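Local coordinates for oligopeptide ABC transporter, periplasmic oligopeptide-binding protein, putative (Thermotoga maritima MSB8, PDB 5IPW), which probably captures oligopeptides in the periplasm and hands them to an ABC transporter for uptake, at residues D222-N225 with D226-F230; A368-R371 with E372-N375; R431-P434 with D435-L439; R554-D557 with L558-I562. All blocks are in the same frame, centred on the assembly; numbering follows the deposited sequence.

Interaction 1: residues D222-N225 with D226-F230; sequences DLFN and DKNDF
Asp226, Lys227 and Asn228 each send a backbone N-H back four residues, to the carbonyls of Asp222, Leu223 and Phe224, the last of these bonds, Asn228 N to Phe224 O, measuring 2.7 Å. Asn228 is where the chain leaves helical geometry. Two side-chain pairs follow the same i to i+4 spacing. Leu223 reaches Lys227 with one methyl, CD1, which rests 3.8 Å from Lys227 CE; the bend of the lysine at chi2 (-63°) brings its aliphatic part across the leucine. Phe224 and Asn228 run side by side, pointing the same way, with CE1 of the ring 4.0 Å from Asn228 CB and the ring and amide planes 61° apart. A water joins two asparagines three residues apart: it donates to Asn225 OD1 at 3.0 Å and accepts from Asn228 ND2, sitting in plane with the Phe224 ring at its edge. Leu195 and Ile139, from helices 192-195 and 129-140, cover Phe224 and Asn228. Asp226 turns its OD2 to His217, and Asp229 OD1 takes the amides of Leu231 and Glu232 as well as Arg73. This is the C-terminal turn of helix 220-227, where the chain passes into a loop.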
loop_
_atom_site.group_PDB
_atom_site.type_symbol
_atom_site.label_atom_id
_atom_site.label_comp_id
_atom_site.label_asym_id
_atom_site.label_seq_id
_atom_site.Cartn_x
_atom_site.Cartn_y
_atom_site.Cartn_z
ATOM N N ASP A 222 -15.781 -24.961 5.111
ATOM C CA ASP A 222 -14.973 -25.318 3.944
ATOM C C ASP A 222 -15.772 -25.140 2.666
ATOM O O ASP A 222 -15.246 -24.660 1.662
ATOM C CB ASP A 222 -14.487 -26.767 4.027
ATOM C CG ASP A 222 -13.549 -27.015 5.194
ATOM O OD1 ASP A 222 -12.953 -26.050 5.723
ATOM O OD2 ASP A 222 -13.414 -28.197 5.581
ATOM N N LEU A 223 -17.038 -25.545 2.711
ATOM C CA LEU A 223 -17.948 -25.361 1.587
ATOM C C LEU A 223 -18.183 -23.873 1.335
ATOM O O LEU A 223 -18.148 -23.431 0.189
ATOM C CB LEU A 223 -19.281 -26.075 1.838
ATOM C CG LEU A 223 -20.362 -25.946 0.754
ATOM C CD1 LEU A 223 -19.881 -26.451 -0.599
ATOM C CD2 LEU A 223 -21.631 -26.678 1.171
ATOM N N PHE A 224 -18.401 -23.105 2.400
ATOM C CA PHE A 224 -18.673 -21.685 2.248
ATOM C C PHE A 224 -17.505 -20.945 1.618
ATOM O O PHE A 224 -17.697 -20.183 0.671
ATOM C CB PHE A 224 -19.024 -21.032 3.584
ATOM C CG PHE A 224 -19.518 -19.623 3.442
ATOM C CD1 PHE A 224 -18.625 -18.560 3.428
ATOM C CD2 PHE A 224 -20.871 -19.361 3.298
ATOM C CE1 PHE A 224 -19.074 -17.258 3.284
ATOM C CE2 PHE A 224 -21.329 -18.061 3.159
ATOM C CZ PHE A 224 -20.428 -17.007 3.149
ATOM N N ASN A 225 -16.307 -21.165 2.147
ATOM C CA ASN A 225 -15.108 -20.505 1.635
ATOM C C ASN A 225 -14.763 -20.920 0.205
ATOM O O ASN A 225 -14.205 -20.122 -0.545
ATOM C CB ASN A 225 -13.911 -20.755 2.555
ATOM C CG ASN A 225 -14.095 -20.150 3.940
ATOM O OD1 ASN A 225 -14.735 -19.109 4.112
ATOM N ND2 ASN A 225 -13.525 -20.804 4.942
ATOM N N ASP A 226 -15.094 -22.152 -0.171
ATOM C CA ASP A 226 -14.914 -22.611 -1.557
ATOM C C ASP A 226 -15.870 -21.908 -2.491
ATOM O O ASP A 226 -15.521 -21.585 -3.630
ATOM C CB ASP A 226 -15.138 -24.124 -1.696
ATOM C CG ASP A 226 -13.847 -24.915 -1.658
ATOM O OD1 ASP A 226 -12.911 -24.518 -0.925
ATOM O OD2 ASP A 226 -13.775 -25.945 -2.368
ATOM N N LYS A 227 -17.087 -21.706 -2.005
ATOM C CA LYS A 227 -18.110 -21.013 -2.765
ATOM C C LYS A 227 -17.854 -19.513 -2.830
ATOM O O LYS A 227 -18.109 -18.888 -3.854
ATOM C CB LYS A 227 -19.489 -21.297 -2.163
ATOM C CG LYS A 227 -19.909 -22.750 -2.297
ATOM C CD LYS A 227 -20.045 -23.164 -3.752
ATOM C CE LYS A 227 -20.388 -24.634 -3.886
ATOM N NZ LYS A 227 -20.252 -25.080 -5.298
ATOM N N ASN A 228 -17.335 -18.942 -1.750
ATOM C CA ASN A 228 -17.047 -17.514 -1.715
ATOM C C ASN A 228 -15.609 -17.230 -2.145
ATOM O O ASN A 228 -15.032 -16.230 -1.737
ATOM C CB ASN A 228 -17.318 -16.941 -0.314
ATOM C CG ASN A 228 -17.347 -15.417 -0.297
ATOM O OD1 ASN A 228 -17.790 -14.776 -1.256
ATOM N ND2 ASN A 228 -16.874 -14.827 0.797
ATOM N N ASP A 229 -15.048 -18.107 -2.977
ATOM C CA ASP A 229 -13.674 -17.985 -3.462
ATOM C C ASP A 229 -13.685 -17.327 -4.838
ATOM O O ASP A 229 -14.056 -17.962 -5.830
ATOM C CB ASP A 229 -13.036 -19.381 -3.547
ATOM C CG ASP A 229 -11.548 -19.337 -3.839
ATOM O OD1 ASP A 229 -11.115 -18.539 -4.692
ATOM O OD2 ASP A 229 -10.799 -20.117 -3.224
ATOM N N PHE A 230 -13.257 -16.066 -4.899
ATOM C CA PHE A 230 -13.295 -15.291 -6.146
ATOM C C PHE A 230 -12.413 -15.861 -7.257
ATOM O O PHE A 230 -12.641 -15.593 -8.430
ATOM C CB PHE A 230 -12.882 -13.842 -5.891
ATOM C CG PHE A 230 -11.401 -13.641 -5.846
ATOM C CD1 PHE A 230 -10.691 -13.357 -7.012
ATOM C CD2 PHE A 230 -10.704 -13.753 -4.651
ATOM C CE1 PHE A 230 -9.320 -13.171 -6.979
ATOM C CE2 PHE A 230 -9.330 -13.574 -4.614
ATOM C CZ PHE A 230 -8.636 -13.284 -5.779
HETATM O O HOH W 1 -15.532 -16.433 3.000
#

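Interaction 2: residues A368-R371 with E372-N375; sequences AINR and EEIN
Ile374 and Asn375 turn their backbone N-H groups back onto the carbonyls of Asn370 and Arg371, the opening turn of helix 371-379. Both bonds are nearly straight at the hydrogen: Ile374 N to Asn370 O is 3.2 Å with an angle of 174°, and Asn375 N to Arg371 O is 2.9 Å with 178°. Asn370 holds the N-cap position, yet its amide makes no capping bond. Its CG stands anti to the backbone N (chi1 -163°), which carries the amide over beside the side chain of Glu372; ND2 lies 4.1 Å from Glu372 CB, a packing contact. Just upstream, Arg371 N makes a weak bond to Ile369 O at 3.4 Å.

The buried charge of Arg371 is met by backbone oxygens: NH2 gives to Gly590 O and NH1 to Tyr405 O, while NE is also hydrogen-bonded outside 368-375. Two carbonyls would probably hold the guanidinium against rotation. Ile369 CB sits over one of its faces, 4.0 Å above the plane and displaced toward the rim. The apolar side of the turn is closed by Ile369 and Ile374, with Trp461 and Met456 of helix 448-462 and Thr591 of the edge strand 589-591 around them, so the turn packs between that helix and the sheet. The two isoleucines meet by single methyls at an oblique angle, Ile369 CG2 lying 3.7 Å from Ile374 CD1.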
loop_
_atom_site.group_PDB
_atom_site.type_symbol
_atom_site.label_atom_id
_atom_site.label_comp_id
_atom_site.label_asym_id
_atom_site.label_seq_id
_atom_site.Cartn_x
_atom_site.Cartn_y
_atom_site.Cartn_z
ATOM N N ALA A 368 27.956 13.685 5.991
ATOM C CA ALA A 368 29.144 12.925 5.613
ATOM C C ALA A 368 28.865 11.809 4.609
ATOM O O ALA A 368 29.800 11.162 4.134
ATOM C CB ALA A 368 29.803 12.349 6.854
ATOM N N ILE A 369 27.593 11.575 4.288
ATOM C CA ILE A 369 27.235 10.490 3.381
ATOM C C ILE A 369 27.173 10.973 1.935
ATOM O O ILE A 369 26.502 11.957 1.618
ATOM C CB ILE A 369 25.894 9.833 3.760
ATOM C CG1 ILE A 369 25.886 9.482 5.254
ATOM C CG2 ILE A 369 25.673 8.584 2.915
ATOM C CD1 ILE A 369 24.680 8.696 5.734
ATOM N N ASN A 370 27.894 10.259 1.074
ATOM C CA ASN A 370 27.848 10.458 -0.366
ATOM C C ASN A 370 26.778 9.545 -0.974
ATOM O O ASN A 370 27.081 8.445 -1.448
ATOM C CB ASN A 370 29.237 10.156 -0.961
ATOM C CG ASN A 370 29.443 10.715 -2.371
ATOM O OD1 ASN A 370 30.361 10.280 -3.066
ATOM N ND2 ASN A 370 28.624 11.682 -2.794
ATOM N N ARG A 371 25.524 9.994 -0.940
ATOM C CA ARG A 371 24.405 9.182 -1.443
ATOM C C ARG A 371 24.543 8.899 -2.932
ATOM O O ARG A 371 24.393 7.751 -3.373
ATOM C CB ARG A 371 23.058 9.865 -1.192
ATOM C CG ARG A 371 22.486 9.671 0.199
ATOM C CD ARG A 371 22.708 10.868 1.090
ATOM N NE ARG A 371 22.063 10.686 2.382
ATOM C CZ ARG A 371 22.108 11.563 3.382
ATOM N NH1 ARG A 371 22.767 12.713 3.260
ATOM N NH2 ARG A 371 21.490 11.281 4.518
ATOM N N GLU A 372 24.820 9.964 -3.688
ATOM C CA GLU A 372 25.076 9.882 -5.126
ATOM C C GLU A 372 26.012 8.722 -5.461
ATOM O O GLU A 372 25.749 7.957 -6.382
ATOM C CB GLU A 372 25.680 11.198 -5.622
ATOM C CG GLU A 372 26.028 11.224 -7.107
ATOM C CD GLU A 372 27.151 12.200 -7.425
ATOM O OE1 GLU A 372 28.322 11.761 -7.485
ATOM O OE2 GLU A 372 26.867 13.405 -7.600
ATOM N N GLU A 373 27.095 8.600 -4.702
ATOM C CA GLU A 373 28.081 7.545 -4.922
ATOM C C GLU A 373 27.467 6.164 -4.689
ATOM O O GLU A 373 27.520 5.307 -5.572
ATOM C CB GLU A 373 29.308 7.791 -4.028
ATOM C CG GLU A 373 30.339 6.674 -3.911
ATOM C CD GLU A 373 31.156 6.440 -5.170
ATOM O OE1 GLU A 373 30.652 6.690 -6.287
ATOM O OE2 GLU A 373 32.311 5.980 -5.036
ATOM N N ILE A 374 26.863 5.973 -3.517
ATOM C CA ILE A 374 26.188 4.709 -3.165
ATOM C C ILE A 374 25.234 4.283 -4.278
ATOM O O ILE A 374 25.209 3.108 -4.681
ATOM C CB ILE A 374 25.400 4.827 -1.834
ATOM C CG1 ILE A 374 26.358 5.019 -0.651
ATOM C CG2 ILE A 374 24.543 3.586 -1.586
ATOM C CD1 ILE A 374 25.736 5.722 0.536
ATOM N N ASN A 375 24.450 5.253 -4.744
ATOM C CA ASN A 375 23.594 5.098 -5.915
ATOM C C ASN A 375 24.364 4.406 -7.044
ATOM O O ASN A 375 24.019 3.294 -7.441
ATOM C CB ASN A 375 23.084 6.480 -6.374
ATOM C CG ASN A 375 21.657 6.453 -6.904
ATOM O OD1 ASN A 375 20.865 5.569 -6.574
ATOM N ND2 ASN A 375 21.316 7.451 -7.711
#

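Interaction 3: residues R431-P434 with D435-L439; sequences RLLP and DGRPL
Leu433 packs against two partners with its two methyls. CD1 lies over one face of the Arg437 guanidinium, 3.7 Å above its plane and offset toward the rim, and also touches the arginine's CB; CD2 meets Leu439 CD1 at 3.8 Å, the two leucines crossing at about a right angle. Leu432 turns CD2 onto Pro438 CA instead.

The backbone sets these neighbours. Leu433 N gives a 2.8 Å bond to Arg437 O, Leu439 N gives one of 2.9 Å to Arg431 O, and Leu432 and Pro438 face each other between them as a non-hydrogen-bonded pair. Gly436 N reaches Leu433 O from above the carbonyl plane, closing a type I turn.

Asp435 fixes the arginine in turn. With CG between the backbone N and the carbonyl carbon (chi1 64°), OD1 accepts Arg437 N at 3.0 Å in an Asx turn, while OD2, on its syn side, takes NE at 3.2 Å and NH1 at 3.1 Å, both close to the guanidinium plane. Further out, Arg437 NH2 pairs with Asp349, Val351 of helix 350-357 touches Leu433, and Arg431 is bridged to Asp418. A methionine in place of Arg437 would probably leave the carboxylates of Asp435 and Asp349 without their shared cation.

With Gly436 at positive phi, where any side chain would jam against the preceding carbonyl, the arrangement is a 3:5 hairpin connection, a type I turn followed by a G1 beta bulge, leading into strand 440-445.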
loop_
_atom_site.group_PDB
_atom_site.type_symbol
_atom_site.label_atom_id
_atom_site.label_comp_id
_atom_site.label_asym_id
_atom_site.label_seq_id
_atom_site.Cartn_x
_atom_site.Cartn_y
_atom_site.Cartn_z
ATOM N N ARG A 431 38.193 10.915 16.176
ATOM C CA ARG A 431 38.054 11.822 17.312
ATOM C C ARG A 431 37.689 11.049 18.584
ATOM O O ARG A 431 37.747 9.812 18.592
ATOM C CB ARG A 431 37.116 13.001 16.997
ATOM C CG ARG A 431 35.750 12.684 16.430
ATOM C CD ARG A 431 35.043 13.991 16.091
ATOM N NE ARG A 431 35.487 14.572 14.818
ATOM C CZ ARG A 431 35.526 15.878 14.531
ATOM N NH1 ARG A 431 35.170 16.801 15.426
ATOM N NH2 ARG A 431 35.938 16.272 13.332
ATOM N N LEU A 432 37.367 11.768 19.662
ATOM C CA LEU A 432 37.267 11.166 20.988
ATOM C C LEU A 432 36.045 11.647 21.761
ATOM O O LEU A 432 35.590 12.780 21.587
ATOM C CB LEU A 432 38.520 11.494 21.810
ATOM C CG LEU A 432 39.899 11.165 21.226
ATOM C CD1 LEU A 432 40.977 11.811 22.081
ATOM C CD2 LEU A 432 40.142 9.665 21.106
ATOM N N LEU A 433 35.542 10.782 22.639
ATOM C CA LEU A 433 34.412 11.115 23.502
ATOM C C LEU A 433 34.914 11.961 24.678
ATOM O O LEU A 433 36.117 11.999 24.931
ATOM C CB LEU A 433 33.742 9.833 24.019
ATOM C CG LEU A 433 33.291 8.789 22.994
ATOM C CD1 LEU A 433 32.813 7.530 23.698
ATOM C CD2 LEU A 433 32.196 9.339 22.095
ATOM N N PRO A 434 33.998 12.620 25.417
ATOM C CA PRO A 434 34.379 13.392 26.609
ATOM C C PRO A 434 35.207 12.645 27.662
ATOM O O PRO A 434 35.824 13.294 28.505
ATOM C CB PRO A 434 33.033 13.792 27.217
ATOM C CG PRO A 434 32.112 13.865 26.054
ATOM C CD PRO A 434 32.567 12.788 25.101
ATOM N N ASP A 435 35.211 11.311 27.636
ATOM C CA ASP A 435 36.033 10.536 28.572
ATOM C C ASP A 435 37.333 10.018 27.938
ATOM O O ASP A 435 38.012 9.157 28.506
ATOM C CB ASP A 435 35.220 9.390 29.206
ATOM C CG ASP A 435 34.752 8.339 28.195
ATOM O OD1 ASP A 435 35.246 8.304 27.045
ATOM O OD2 ASP A 435 33.877 7.531 28.573
ATOM N N GLY A 436 37.686 10.538 26.768
ATOM C CA GLY A 436 38.919 10.132 26.112
ATOM C C GLY A 436 38.843 8.828 25.343
ATOM O O GLY A 436 39.838 8.407 24.742
ATOM N N ARG A 437 37.676 8.181 25.338
ATOM C CA ARG A 437 37.505 6.964 24.538
ATOM C C ARG A 437 37.497 7.326 23.067
ATOM O O ARG A 437 36.973 8.386 22.699
ATOM C CB ARG A 437 36.198 6.237 24.857
ATOM C CG ARG A 437 36.339 5.031 25.774
ATOM C CD ARG A 437 35.010 4.298 25.880
ATOM N NE ARG A 437 33.969 5.140 26.471
ATOM C CZ ARG A 437 32.660 4.883 26.446
ATOM N NH1 ARG A 437 31.809 5.731 27.029
ATOM N NH2 ARG A 437 32.190 3.788 25.848
ATOM N N PRO A 438 38.057 6.441 22.218
ATOM C CA PRO A 438 37.949 6.661 20.780
ATOM C C PRO A 438 36.480 6.687 20.393
ATOM O O PRO A 438 35.721 5.822 20.833
ATOM C CB PRO A 438 38.643 5.439 20.159
ATOM C CG PRO A 438 39.289 4.699 21.276
ATOM C CD PRO A 438 38.617 5.119 22.542
ATOM N N LEU A 439 36.077 7.678 19.605
ATOM C CA LEU A 439 34.688 7.768 19.162
ATOM C C LEU A 439 34.396 6.633 18.180
ATOM O O LEU A 439 34.776 6.684 17.005
ATOM C CB LEU A 439 34.394 9.131 18.546
ATOM C CG LEU A 439 32.937 9.310 18.140
ATOM C CD1 LEU A 439 32.417 10.669 18.566
ATOM C CD2 LEU A 439 32.790 9.127 16.646
#

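Interaction 4: residues R554-D557 with L558-I562; sequences RLVD and LYYQI
Val556 and Tyr560, one helical turn apart on helix 550-564, lie side by side and point the same way. The valine reaches the ring through CG1, which stands anti to the backbone N (chi1 175°) and comes to 3.9 Å from Tyr560 CD1. Val556 O lies at the edge of the ring, near its plane, 3.5 Å from Tyr560 CD1, and that carbonyl also accepts Tyr560 N at 3.1 Å. Tyr559 comes over one face of the Tyr560 ring, its CD2 3.7 Å above the plane and displaced toward the rim, so that CD1 of Tyr560 lies in turn at the edge of the Tyr559 ring. With Tyr560 cut back to an alanine, Val556 CG1 and Tyr559 CD2 would probably both lose the ring they pack on, and the weak bond of the hydroxyl to Gly510 O would go too.

Round the helix, Leu555 and Leu558 meet more loosely, CD2 to CD1 at 4.2 Å, with Leu555 buried against Ile581 and His582 of helix 568-584. On the polar side Arg554 NH1 forms a salt bridge to Asp557 OD2 at 2.6 Å, an oxygen that Tyr529 OH also bonds, while Arg554 NH2 turns to Glu550. Helix 523-534 is thus met both by packing, from Val556 and Tyr560, and by the Asp557-Tyr529 bond, and a carboxylate held by both Arg554 and Tyr529 would probably be steadied in its anionic form.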
loop_
_atom_site.group_PDB
_atom_site.type_symbol
_atom_site.label_atom_id
_atom_site.label_comp_id
_atom_site.label_asym_id
_atom_site.label_seq_id
_atom_site.Cartn_x
_atom_site.Cartn_y
_atom_site.Cartn_z
ATOM N N ARG A 554 5.231 14.682 21.355
ATOM C CA ARG A 554 4.404 15.494 20.470
ATOM C C ARG A 554 3.906 14.679 19.276
ATOM O O ARG A 554 2.721 14.727 18.934
ATOM C CB ARG A 554 5.189 16.734 19.998
ATOM C CG ARG A 554 4.409 18.044 20.049
ATOM C CD ARG A 554 3.660 18.239 21.365
ATOM N NE ARG A 554 4.421 17.766 22.526
ATOM C CZ ARG A 554 3.890 17.408 23.697
ATOM N NH1 ARG A 554 2.576 17.458 23.901
ATOM N NH2 ARG A 554 4.682 16.990 24.678
ATOM N N LEU A 555 4.814 13.928 18.651
ATOM C CA LEU A 555 4.454 13.023 17.551
ATOM C C LEU A 555 3.336 12.055 17.928
ATOM O O LEU A 555 2.523 11.688 17.083
ATOM C CB LEU A 555 5.669 12.227 17.070
ATOM C CG LEU A 555 6.618 12.947 16.120
ATOM C CD1 LEU A 555 7.883 12.129 15.926
ATOM C CD2 LEU A 555 5.960 13.221 14.776
ATOM N N VAL A 556 3.295 11.640 19.192
ATOM C CA VAL A 556 2.211 10.789 19.672
ATOM C C VAL A 556 0.905 11.564 19.595
ATOM O O VAL A 556 -0.071 11.078 19.032
ATOM C CB VAL A 556 2.440 10.308 21.120
ATOM C CG1 VAL A 556 1.244 9.517 21.627
ATOM C CG2 VAL A 556 3.703 9.460 21.212
ATOM N N ASP A 557 0.903 12.772 20.157
ATOM C CA ASP A 557 -0.282 13.635 20.172
ATOM C C ASP A 557 -0.843 13.845 18.771
ATOM O O ASP A 557 -2.060 13.771 18.560
ATOM C CB ASP A 557 0.050 14.994 20.795
ATOM C CG ASP A 557 0.268 14.915 22.292
ATOM O OD1 ASP A 557 -0.572 14.299 22.985
ATOM O OD2 ASP A 557 1.274 15.477 22.773
ATOM N N LEU A 558 0.059 14.101 17.827
ATOM C CA LEU A 558 -0.306 14.246 16.423
ATOM C C LEU A 558 -1.035 13.013 15.906
ATOM O O LEU A 558 -2.098 13.132 15.294
ATOM C CB LEU A 558 0.935 14.514 15.562
ATOM C CG LEU A 558 1.648 15.861 15.743
ATOM C CD1 LEU A 558 2.784 15.989 14.740
ATOM C CD2 LEU A 558 0.689 17.034 15.596
ATOM N N TYR A 559 -0.475 11.830 16.159
ATOM C CA TYR A 559 -1.092 10.602 15.666
ATOM C C TYR A 559 -2.508 10.429 16.189
ATOM O O TYR A 559 -3.416 10.099 15.428
ATOM C CB TYR A 559 -0.291 9.352 16.027
ATOM C CG TYR A 559 -1.009 8.114 15.552
ATOM C CD1 TYR A 559 -0.990 7.754 14.208
ATOM C CD2 TYR A 559 -1.765 7.345 16.429
ATOM C CE1 TYR A 559 -1.678 6.645 13.758
ATOM C CE2 TYR A 559 -2.455 6.235 15.988
ATOM C CZ TYR A 559 -2.409 5.891 14.651
ATOM O OH TYR A 559 -3.094 4.786 14.211
ATOM N N TYR A 560 -2.696 10.637 17.487
ATOM C CA TYR A 560 -4.005 10.403 18.096
ATOM C C TYR A 560 -5.038 11.461 17.716
ATOM O O TYR A 560 -6.246 11.224 17.808
ATOM C CB TYR A 560 -3.876 10.216 19.609
ATOM C CG TYR A 560 -3.470 8.800 19.927
ATOM C CD1 TYR A 560 -2.128 8.429 19.977
ATOM C CD2 TYR A 560 -4.430 7.814 20.108
ATOM C CE1 TYR A 560 -1.758 7.119 20.235
ATOM C CE2 TYR A 560 -4.071 6.504 20.367
ATOM C CZ TYR A 560 -2.738 6.162 20.430
ATOM O OH TYR A 560 -2.397 4.858 20.686
ATOM N N GLN A 561 -4.554 12.613 17.263
ATOM C CA GLN A 561 -5.410 13.588 16.602
ATOM C C GLN A 561 -5.815 13.057 15.241
ATOM O O GLN A 561 -7.001 13.022 14.911
ATOM C CB GLN A 561 -4.701 14.933 16.439
ATOM C CG GLN A 561 -4.740 15.804 17.682
ATOM C CD GLN A 561 -4.183 17.189 17.425
ATOM O OE1 GLN A 561 -2.966 17.392 17.433
ATOM N NE2 GLN A 561 -5.073 18.154 17.191
ATOM N N ILE A 562 -4.825 12.633 14.463
ATOM C CA ILE A 562 -5.076 12.114 13.123
ATOM C C ILE A 562 -6.064 10.950 13.173
ATOM O O ILE A 562 -6.945 10.839 12.324
ATOM C CB ILE A 562 -3.772 11.668 12.434
ATOM C CG1 ILE A 562 -2.901 12.889 12.113
ATOM C CG2 ILE A 562 -4.084 10.911 11.149
ATOM C CD1 ILE A 562 -1.514 12.555 11.604
#

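All four contacts are local, each within one continuous stretch of chain, and they follow one another along the chain with no nesting or crossing. Interaction 1 ends helix 220-227 against helices 129-140 and 192-195. Beyond the chain's centre, on the opposite side, interaction 2 starts helix 371-379 between helix 448-462 and strand 589-591. Interaction 3, its centre about 27 Å from that of interaction 2 and on the same side, closes a tight hairpin turn before strand 440-445, which shares a mixed sheet with 589-591. Interaction 4 lies within helix 550-564, packed on helices 523-534 and 568-584; its nearest atoms are about 18 Å from those of interaction 2.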